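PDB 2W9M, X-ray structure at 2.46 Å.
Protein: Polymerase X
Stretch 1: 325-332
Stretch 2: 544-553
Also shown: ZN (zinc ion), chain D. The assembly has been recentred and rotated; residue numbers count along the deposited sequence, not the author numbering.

Stretch 1 325-332: GDLRGMIH
Stretch 2, residues 544-553: VNSLGRAEFL

Two segments of one chain, more than 200 residues apart in sequence, meet here and bury 445 Å² between them. Stretch 1 leaves a 3-10 turn at Gly325 and Asp326, passes through Leu327 and Arg328 (phi/psi -92/84 and -68/-44), and runs as a strand from Gly329 onward. Stretch 2 makes a 3-10 turn at 544-546, extends at Leu547 (-81/143) and enters a helix at Arg549, with Gly548 as N-cap. In register, the CA of Leu327 lies 4.9 Å from the CA of Ser546, and the CA of Gly329 lies 4.8 Å from the CA of Asn545.

Polar bonding centres on Asn545, which engages both the N and the O of Gly329. By backbone position, Asn545 O accepts from Gly329 N at 2.9 Å, almost straight at 175°, while Asn545 ND2 donates to Gly329 O at 3.0 Å and 165°. Asparagine suits this place through its side-chain amide, which supplies that donor to the strand carbonyl; chi1 is m (-54°) and chi2 is 76°. Asn545 is buried and has the largest area covered by the other stretch, 101 Å², so its amide needs partners; OD1 and ND2 also have them elsewhere in the structure. Arg328 N also sits 2.9 Å from Asn545 O. A CB on Gly329 would point toward stretch 2, 3.9 Å from Asn545 O and 4.0 Å from Leu547 O. A CA-H...O contact adds to this backbone approach, with Ser546 CA 3.1 Å from Asp326 O; Ser546 turns its CB away overall and is p.

The charged layer lies toward solvent. Arg328 points its CB toward stretch 2 and extends as m, t, t, so its aliphatic part covers backbone: CB is 3.6 Å from Leu547 O, and CD is 3.6 Å from Ser546 O. Its NH1 ends 4.2 Å from Glu551 OE2, opposite charges that stop beyond salt-bridge range. Glu551 (m, t, chi3 3°) has a second duty, since Gly548 N donates to Glu551 OE1 at 3.0 Å, tying the helix start to its first turn. The backbone bond from Phe552 N to Gly548 O, 2.8 Å, continues that turn.

Apolar packing involves Ile331, Phe552 and Leu327, all buried, where hydrocarbon side chains leave no polar group unpaired. Ile331 (p, t) points toward stretch 2 and places CG1 4.0 Å from Asn545 ND2 and CD1 4.4 Å from Phe552 CZ, with Phe552 at chi1 t and chi2 72°. Leu327 (m, chi2 33°, off-well) points sideways, its CG 4.1 Å from Asn545 CB. Beyond the contact, His332 (t) binds zinc through NE2 at 2.3 Å.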

# COMPACT_ATOMS: atom_id res chain seq x y z
N GLY A 325 -3.49 -16.95 0.74
CA GLY A 325 -4.56 -17.93 0.86
C GLY A 325 -5.08 -18.10 2.28
O GLY A 325 -6.17 -18.63 2.48
N ASP A 326 -4.30 -17.67 3.27
CA ASP A 326 -4.69 -17.77 4.67
C ASP A 326 -5.59 -16.61 5.09
O ASP A 326 -6.07 -16.56 6.22
CB ASP A 326 -3.46 -17.78 5.57
CG ASP A 326 -2.66 -19.05 5.44
OD1 ASP A 326 -3.27 -20.14 5.44
OD2 ASP A 326 -1.41 -18.96 5.34
N LEU A 327 -5.82 -15.68 4.17
CA LEU A 327 -6.62 -14.51 4.48
C LEU A 327 -8.08 -14.75 4.13
O LEU A 327 -8.54 -14.39 3.05
CB LEU A 327 -6.08 -13.29 3.72
CG LEU A 327 -4.94 -12.48 4.35
CD1 LEU A 327 -3.99 -13.34 5.17
CD2 LEU A 327 -4.20 -11.71 3.27
N ARG A 328 -8.81 -15.37 5.05
CA ARG A 328 -10.22 -15.64 4.84
C ARG A 328 -11.03 -14.34 4.84
O ARG A 328 -11.91 -14.15 3.99
CB ARG A 328 -10.76 -16.58 5.92
CG ARG A 328 -10.12 -17.97 5.90
CD ARG A 328 -10.89 -18.92 6.81
NE ARG A 328 -10.29 -20.25 6.86
CZ ARG A 328 -10.70 -21.22 7.68
NH1 ARG A 328 -11.71 -21.00 8.51
NH2 ARG A 328 -10.10 -22.40 7.66
N GLY A 329 -10.73 -13.45 5.77
CA GLY A 329 -11.46 -12.20 5.89
C GLY A 329 -10.70 -11.03 5.30
O GLY A 329 -9.58 -10.75 5.70
N MET A 330 -11.33 -10.36 4.34
CA MET A 330 -10.73 -9.18 3.71
C MET A 330 -11.35 -7.90 4.26
O MET A 330 -12.30 -7.36 3.68
CB MET A 330 -10.88 -9.24 2.19
CG MET A 330 -10.10 -10.38 1.55
SD MET A 330 -8.37 -9.99 1.23
CE MET A 330 -7.71 -9.89 2.89
N ILE A 331 -10.82 -7.41 5.37
CA ILE A 331 -11.43 -6.27 6.06
C ILE A 331 -10.75 -4.95 5.72
O ILE A 331 -9.69 -4.92 5.09
CB ILE A 331 -11.46 -6.47 7.59
CG1 ILE A 331 -10.05 -6.44 8.17
CG2 ILE A 331 -12.19 -7.76 7.94
CD1 ILE A 331 -10.01 -6.54 9.69
N HIS A 332 -11.39 -3.86 6.14
CA HIS A 332 -10.94 -2.51 5.83
C HIS A 332 -10.89 -2.28 4.32
O HIS A 332 -9.82 -2.11 3.74
CB HIS A 332 -9.60 -2.22 6.50
CG HIS A 332 -9.17 -0.80 6.38
ND1 HIS A 332 -7.88 -0.38 6.67
CD2 HIS A 332 -9.84 0.31 5.99
CE1 HIS A 332 -7.79 0.92 6.48
NE2 HIS A 332 -8.97 1.37 6.06
N VAL A 544 -5.48 -11.99 12.48
CA VAL A 544 -6.92 -12.19 12.64
C VAL A 544 -7.65 -12.50 11.33
O VAL A 544 -8.68 -13.15 11.34
CB VAL A 544 -7.61 -10.98 13.29
CG1 VAL A 544 -7.10 -10.77 14.70
CG2 VAL A 544 -7.40 -9.74 12.45
N ASN A 545 -7.12 -12.02 10.20
CA ASN A 545 -7.74 -12.28 8.90
C ASN A 545 -7.88 -13.77 8.60
O ASN A 545 -8.64 -14.16 7.72
CB ASN A 545 -6.94 -11.63 7.77
CG ASN A 545 -6.72 -10.15 7.99
OD1 ASN A 545 -5.89 -9.75 8.80
ND2 ASN A 545 -7.46 -9.33 7.26
N SER A 546 -7.12 -14.60 9.32
CA SER A 546 -7.11 -16.04 9.06
C SER A 546 -8.33 -16.73 9.67
O SER A 546 -8.58 -17.91 9.43
CB SER A 546 -5.83 -16.67 9.61
OG SER A 546 -5.84 -16.72 11.03
N LEU A 547 -9.09 -15.97 10.46
CA LEU A 547 -10.31 -16.46 11.07
C LEU A 547 -11.47 -16.40 10.08
O LEU A 547 -11.56 -15.46 9.29
CB LEU A 547 -10.67 -15.62 12.30
CG LEU A 547 -9.67 -15.59 13.46
CD1 LEU A 547 -10.19 -14.70 14.60
CD2 LEU A 547 -9.39 -17.00 13.96
N GLY A 548 -12.35 -17.39 10.13
CA GLY A 548 -13.56 -17.38 9.33
C GLY A 548 -14.50 -16.31 9.85
O GLY A 548 -14.24 -15.72 10.89
N ARG A 549 -15.59 -16.06 9.13
CA ARG A 549 -16.49 -14.97 9.47
C ARG A 549 -17.01 -15.07 10.91
O ARG A 549 -16.84 -14.14 11.70
CB ARG A 549 -17.66 -14.89 8.49
CG ARG A 549 -18.58 -13.71 8.74
CD ARG A 549 -19.82 -13.76 7.85
NE ARG A 549 -20.63 -12.56 8.02
CZ ARG A 549 -21.45 -12.35 9.05
NH1 ARG A 549 -21.58 -13.27 10.00
NH2 ARG A 549 -22.14 -11.21 9.13
N ALA A 550 -17.62 -16.20 11.24
CA ALA A 550 -18.19 -16.39 12.57
C ALA A 550 -17.11 -16.38 13.66
O ALA A 550 -17.33 -15.86 14.75
CB ALA A 550 -18.99 -17.68 12.63
N GLU A 551 -15.94 -16.95 13.35
CA GLU A 551 -14.81 -16.91 14.27
C GLU A 551 -14.36 -15.47 14.51
O GLU A 551 -13.90 -15.12 15.59
CB GLU A 551 -13.63 -17.72 13.72
CG GLU A 551 -13.89 -19.22 13.58
CD GLU A 551 -12.81 -19.92 12.76
OE1 GLU A 551 -11.83 -19.25 12.36
OE2 GLU A 551 -12.94 -21.14 12.52
N PHE A 552 -14.49 -14.64 13.48
CA PHE A 552 -14.08 -13.24 13.57
C PHE A 552 -15.03 -12.46 14.46
O PHE A 552 -14.60 -11.66 15.29
CB PHE A 552 -14.02 -12.60 12.18
CG PHE A 552 -13.69 -11.13 12.21
CD1 PHE A 552 -12.41 -10.70 12.52
CD2 PHE A 552 -14.65 -10.19 11.90
CE1 PHE A 552 -12.10 -9.35 12.55
CE2 PHE A 552 -14.35 -8.84 11.92
CZ PHE A 552 -13.08 -8.42 12.25
N LEU A 553 -16.33 -12.70 14.29
CA LEU A 553 -17.33 -11.94 15.02
C LEU A 553 -17.27 -12.16 16.53
O LEU A 553 -17.60 -11.26 17.30
CB LEU A 553 -18.73 -12.24 14.49
CG LEU A 553 -19.07 -11.54 13.17
CD1 LEU A 553 -20.50 -11.83 12.75
CD2 LEU A 553 -18.85 -10.05 13.29
ZN ZN D . -8.90 3.17 4.68